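Local structure of PA1221 (Pseudomonas aeruginosa, 4DG8) at residues A[95-107]-A[158-171]. The protein belongs to the ANL superfamily of AMP-binding enzymes, joined to a phosphopantetheine attachment domain, with adenosine monophosphate bound in the model. Residues are numbered along the deposited sequence; the frame is centred on the assembly and turned at random.
Sequences LAILLSGHHYLYI and RPCFAADQIAYINF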
loop_
_atom_site.group_PDB
_atom_site.type_symbol
_atom_site.label_atom_id
_atom_site.label_comp_id
_atom_site.label_asym_id
_atom_site.label_seq_id
_atom_site.Cartn_x
_atom_site.Cartn_y
_atom_site.Cartn_z
ATOM N N LEU A 95 12.361 11.181 -3.975
ATOM C CA LEU A 95 13.465 11.591 -3.108
ATOM C C LEU A 95 13.569 13.124 -3.028
ATOM O O LEU A 95 13.886 13.668 -1.978
ATOM C CB LEU A 95 14.805 10.974 -3.567
ATOM C CG LEU A 95 16.056 11.299 -2.749
ATOM C CD1 LEU A 95 15.879 10.861 -1.280
ATOM C CD2 LEU A 95 17.305 10.644 -3.374
ATOM N N ALA A 96 13.339 13.814 -4.146
ATOM C CA ALA A 96 13.483 15.272 -4.163
ATOM C C ALA A 96 12.400 15.920 -3.275
ATOM O O ALA A 96 12.653 16.905 -2.551
ATOM C CB ALA A 96 13.404 15.793 -5.585
ATOM N N ILE A 97 11.206 15.335 -3.323
ATOM C CA ILE A 97 10.114 15.769 -2.464
ATOM C C ILE A 97 10.516 15.595 -1.009
ATOM O O ILE A 97 10.441 16.544 -0.231
ATOM C CB ILE A 97 8.792 15.034 -2.769
ATOM C CG1 ILE A 97 8.166 15.606 -4.042
ATOM C CG2 ILE A 97 7.791 15.240 -1.619
ATOM C CD1 ILE A 97 7.265 14.619 -4.801
ATOM N N LEU A 98 10.993 14.404 -0.644
ATOM C CA LEU A 98 11.409 14.205 0.749
ATOM C C LEU A 98 12.540 15.134 1.209
ATOM O O LEU A 98 12.507 15.659 2.329
ATOM C CB LEU A 98 11.789 12.746 0.999
ATOM C CG LEU A 98 10.659 11.747 0.739
ATOM C CD1 LEU A 98 11.130 10.394 1.207
ATOM C CD2 LEU A 98 9.377 12.169 1.457
ATOM N N LEU A 99 13.535 15.311 0.344
ATOM C CA LEU A 99 14.659 16.217 0.586
ATOM C C LEU A 99 14.211 17.641 0.871
ATOM O O LEU A 99 14.897 18.384 1.590
ATOM C CB LEU A 99 15.575 16.258 -0.635
ATOM C CG LEU A 99 16.572 15.104 -0.839
ATOM C CD1 LEU A 99 17.225 15.159 -2.247
ATOM C CD2 LEU A 99 17.633 15.148 0.257
ATOM N N SER A 100 13.097 18.032 0.251
ATOM C CA SER A 100 12.548 19.383 0.411
ATOM C C SER A 100 11.698 19.588 1.678
ATOM O O SER A 100 11.206 20.692 1.925
ATOM C CB SER A 100 11.710 19.738 -0.821
ATOM O OG SER A 100 12.457 19.510 -1.999
ATOM N N GLY A 101 11.518 18.537 2.474
ATOM C CA GLY A 101 10.686 18.628 3.658
ATOM C C GLY A 101 9.216 18.474 3.283
ATOM O O GLY A 101 8.316 18.609 4.113
ATOM N N HIS A 102 8.969 18.156 2.022
ATOM C CA HIS A 102 7.602 17.984 1.567
ATOM C C HIS A 102 7.205 16.504 1.570
ATOM O O HIS A 102 8.039 15.632 1.824
ATOM C CB HIS A 102 7.454 18.626 0.182
ATOM C CG HIS A 102 7.800 20.082 0.168
ATOM N ND1 HIS A 102 7.528 20.914 1.230
ATOM C CD2 HIS A 102 8.433 20.845 -0.755
ATOM C CE1 HIS A 102 7.954 22.134 0.956
ATOM N NE2 HIS A 102 8.506 22.120 -0.242
ATOM N N HIS A 103 5.938 16.221 1.277
ATOM C CA HIS A 103 5.447 14.849 1.264
ATOM C C HIS A 103 4.751 14.533 -0.050
ATOM O O HIS A 103 4.139 15.404 -0.667
ATOM C CB HIS A 103 4.517 14.528 2.464
ATOM C CG HIS A 103 3.469 15.568 2.747
ATOM N ND1 HIS A 103 3.714 16.676 3.528
ATOM C CD2 HIS A 103 2.155 15.631 2.410
ATOM C CE1 HIS A 103 2.608 17.396 3.640
ATOM N NE2 HIS A 103 1.647 16.783 2.970
ATOM N N TYR A 104 4.826 13.274 -0.464
ATOM C CA TYR A 104 4.339 12.912 -1.783
ATOM C C TYR A 104 2.983 12.239 -1.753
ATOM O O TYR A 104 2.579 11.626 -0.759
ATOM C CB TYR A 104 5.355 12.073 -2.591
ATOM C CG TYR A 104 5.788 10.739 -2.007
ATOM C CD1 TYR A 104 4.977 9.604 -2.119
ATOM C CD2 TYR A 104 7.050 10.593 -1.403
ATOM C CE1 TYR A 104 5.396 8.349 -1.612
ATOM C CE2 TYR A 104 7.481 9.340 -0.898
ATOM C CZ TYR A 104 6.650 8.226 -1.005
ATOM O OH TYR A 104 7.048 6.995 -0.500
ATOM N N LEU A 105 2.268 12.425 -2.850
ATOM C CA LEU A 105 0.953 11.827 -3.049
ATOM C C LEU A 105 0.852 11.297 -4.470
ATOM O O LEU A 105 1.147 12.035 -5.427
ATOM C CB LEU A 105 -0.102 12.914 -2.863
ATOM C CG LEU A 105 -1.513 12.603 -3.322
ATOM C CD1 LEU A 105 -2.117 11.472 -2.483
ATOM C CD2 LEU A 105 -2.355 13.878 -3.241
ATOM N N TYR A 106 0.422 10.047 -4.637
ATOM C CA TYR A 106 0.167 9.571 -5.990
ATOM C C TYR A 106 -1.102 10.180 -6.599
ATOM O O TYR A 106 -2.162 10.207 -5.979
ATOM C CB TYR A 106 0.119 8.035 -6.119
ATOM C CG TYR A 106 0.237 7.648 -7.585
ATOM C CD1 TYR A 106 1.374 8.015 -8.317
ATOM C CD2 TYR A 106 -0.784 6.981 -8.249
ATOM C CE1 TYR A 106 1.509 7.715 -9.660
ATOM C CE2 TYR A 106 -0.663 6.663 -9.611
ATOM C CZ TYR A 106 0.487 7.045 -10.306
ATOM O OH TYR A 106 0.646 6.755 -11.640
ATOM N N ILE A 107 -0.991 10.652 -7.832
ATOM C CA ILE A 107 -2.161 11.145 -8.550
ATOM C C ILE A 107 -2.236 10.444 -9.894
ATOM O O ILE A 107 -1.305 10.530 -10.696
ATOM C CB ILE A 107 -2.109 12.676 -8.767
ATOM C CG1 ILE A 107 -2.149 13.423 -7.429
ATOM C CG2 ILE A 107 -3.276 13.131 -9.652
ATOM C CD1 ILE A 107 -3.479 13.305 -6.697
ATOM N N ARG A 158 19.000 22.802 2.777
ATOM C CA ARG A 158 17.673 22.219 2.717
ATOM C C ARG A 158 17.078 22.237 4.112
ATOM O O ARG A 158 17.816 22.219 5.093
ATOM C CB ARG A 158 17.718 20.802 2.151
ATOM C CG ARG A 158 18.566 20.747 0.904
ATOM C CD ARG A 158 18.159 19.695 -0.100
ATOM N NE ARG A 158 19.117 19.793 -1.194
ATOM C CZ ARG A 158 18.919 20.503 -2.296
ATOM N NH1 ARG A 158 17.761 21.137 -2.481
ATOM N NH2 ARG A 158 19.875 20.569 -3.215
ATOM N N PRO A 159 15.740 22.282 4.199
ATOM C CA PRO A 159 15.054 22.383 5.490
ATOM C C PRO A 159 15.496 21.281 6.443
ATOM O O PRO A 159 15.853 20.173 6.015
ATOM C CB PRO A 159 13.574 22.202 5.114
ATOM C CG PRO A 159 13.493 22.599 3.670
ATOM C CD PRO A 159 14.792 22.136 3.077
ATOM N N CYS A 160 15.488 21.597 7.732
ATOM C CA CYS A 160 15.798 20.615 8.768
ATOM C C CYS A 160 14.497 20.138 9.365
ATOM O O CYS A 160 13.567 20.929 9.563
ATOM C CB CYS A 160 16.662 21.221 9.876
ATOM S SG CYS A 160 18.279 21.832 9.338
ATOM N N PHE A 161 14.422 18.844 9.631
ATOM C CA PHE A 161 13.226 18.272 10.223
ATOM C C PHE A 161 13.573 16.962 10.891
ATOM O O PHE A 161 14.614 16.378 10.609
ATOM C CB PHE A 161 12.112 18.083 9.173
ATOM C CG PHE A 161 12.558 17.374 7.912
ATOM C CD1 PHE A 161 12.496 15.990 7.814
ATOM C CD2 PHE A 161 13.035 18.102 6.819
ATOM C CE1 PHE A 161 12.891 15.342 6.641
ATOM C CE2 PHE A 161 13.445 17.462 5.648
ATOM C CZ PHE A 161 13.372 16.085 5.553
ATOM N N ALA A 162 12.690 16.511 11.776
ATOM C CA ALA A 162 12.841 15.227 12.447
ATOM C C ALA A 162 11.979 14.160 11.774
ATOM O O ALA A 162 11.221 14.448 10.854
ATOM C CB ALA A 162 12.464 15.361 13.926
ATOM N N ALA A 163 12.082 12.936 12.269
ATOM C CA ALA A 163 11.483 11.772 11.630
ATOM C C ALA A 163 9.951 11.781 11.731
ATOM O O ALA A 163 9.263 10.938 11.136
ATOM C CB ALA A 163 12.061 10.504 12.224
ATOM N N ASP A 164 9.429 12.743 12.484
ATOM C CA ASP A 164 7.995 12.950 12.575
ATOM C C ASP A 164 7.450 13.738 11.377
ATOM O O ASP A 164 6.246 13.853 11.222
ATOM C CB ASP A 164 7.618 13.633 13.894
ATOM C CG ASP A 164 8.220 15.020 14.037
ATOM O OD1 ASP A 164 9.192 15.343 13.328
ATOM O OD2 ASP A 164 7.721 15.792 14.875
ATOM N N GLN A 165 8.331 14.268 10.529
ATOM C CA GLN A 165 7.884 14.941 9.313
ATOM C C GLN A 165 7.051 13.970 8.461
ATOM O O GLN A 165 7.383 12.775 8.355
ATOM C CB GLN A 165 9.085 15.406 8.488
ATOM C CG GLN A 165 8.751 16.460 7.439
ATOM C CD GLN A 165 8.471 17.819 8.068
ATOM O OE1 GLN A 165 8.500 17.961 9.285
ATOM N NE2 GLN A 165 8.208 18.822 7.243
ATOM N N ILE A 166 5.979 14.475 7.856
ATOM C CA ILE A 166 5.182 13.667 6.932
ATOM C C ILE A 166 6.033 13.362 5.704
ATOM O O ILE A 166 6.641 14.272 5.131
ATOM C CB ILE A 166 3.897 14.419 6.466
ATOM C CG1 ILE A 166 3.121 14.967 7.666
ATOM C CG2 ILE A 166 3.015 13.513 5.558
ATOM C CD1 ILE A 166 2.719 13.902 8.671
ATOM N N ALA A 167 6.166 12.078 5.378
ATOM C CA ALA A 167 6.733 11.624 4.104
ATOM C C ALA A 167 5.724 11.516 2.937
ATOM O O ALA A 167 6.023 11.833 1.775
ATOM C CB ALA A 167 7.485 10.303 4.295
ATOM N N TYR A 168 4.539 11.011 3.225
ATOM C CA TYR A 168 3.572 10.841 2.141
ATOM C C TYR A 168 2.143 10.736 2.622
ATOM O O TYR A 168 1.882 10.520 3.812
ATOM C CB TYR A 168 3.937 9.649 1.226
ATOM C CG TYR A 168 3.884 8.281 1.868
ATOM C CD1 TYR A 168 2.674 7.627 2.080
ATOM C CD2 TYR A 168 5.053 7.616 2.218
ATOM C CE1 TYR A 168 2.632 6.367 2.665
ATOM C CE2 TYR A 168 5.021 6.352 2.795
ATOM C CZ TYR A 168 3.816 5.730 3.017
ATOM O OH TYR A 168 3.807 4.464 3.587
ATOM N N ILE A 169 1.221 10.887 1.683
ATOM C CA ILE A 169 -0.182 10.637 1.948
ATOM C C ILE A 169 -0.720 9.507 1.064
ATOM O O ILE A 169 -0.463 9.475 -0.134
ATOM C CB ILE A 169 -1.030 11.907 1.735
ATOM C CG1 ILE A 169 -0.647 12.952 2.777
ATOM C CG2 ILE A 169 -2.547 11.564 1.781
ATOM C CD1 ILE A 169 -1.294 14.293 2.594
ATOM N N ASN A 170 -1.460 8.578 1.665
ATOM C CA ASN A 170 -2.199 7.569 0.904
ATOM C C ASN A 170 -3.669 7.697 1.226
ATOM O O ASN A 170 -4.053 7.735 2.400
ATOM C CB ASN A 170 -1.747 6.147 1.242
ATOM C CG ASN A 170 -0.413 5.781 0.589
ATOM O OD1 ASN A 170 0.322 6.651 0.095
ATOM N ND2 ASN A 170 -0.089 4.490 0.598
ATOM N N PHE A 171 -4.509 7.749 0.203
ATOM C CA PHE A 171 -5.939 7.902 0.465
ATOM C C PHE A 171 -6.552 6.524 0.727
ATOM O O PHE A 171 -6.191 5.536 0.071
ATOM C CB PHE A 171 -6.639 8.587 -0.704
ATOM C CG PHE A 171 -6.638 10.093 -0.619
ATOM C CD1 PHE A 171 -7.525 10.751 0.215
ATOM C CD2 PHE A 171 -5.753 10.849 -1.374
ATOM C CE1 PHE A 171 -7.530 12.145 0.295
ATOM C CE2 PHE A 171 -5.758 12.244 -1.303
ATOM C CZ PHE A 171 -6.639 12.887 -0.466
HETATM O O HOH W 1 6.285 16.985 4.725
HETATM O O HOH W 2 -0.100 8.206 -2.491
#
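Two neighbouring parallel strands of a mixed sheet, 103-106 and 166-171, pair through Y104 and Y168. The Y104 backbone makes two cross-strand hydrogen bonds: its N donates to A167 O, and its O accepts from I169 N, each at 2.9 Å. A167 and Y168 form a classic beta bulge against strand 180-185. Both tyrosines keep CG between backbone N and carbonyl carbon (chi1 60° and 65°), and lie alongside each other. Y168 CB sits over one face of the Y104 ring, 3.6 Å from its centroid; the rings run roughly parallel but offset, with little overlap. Their hydroxyls hydrogen-bond to W223 (Y104) and T219 (Y168). H103 lies with L105 and I169 on the other side of the sheet, where I166 CG2 covers one face of its imidazole. Water 1 meets the ring edge at ND1, 2.9 Å away, and donates to G101 O and I166 O. G101 closes helix 88-99 in a Schellman motif. Its O takes a nearly straight bond from Q165 NE2 (3.1 Å, 171°), in the carbonyl plane on a lone pair. Thus the Q165 amide links the helix end to the turn, and water 1 links it to the start of strand 166-171 and H103.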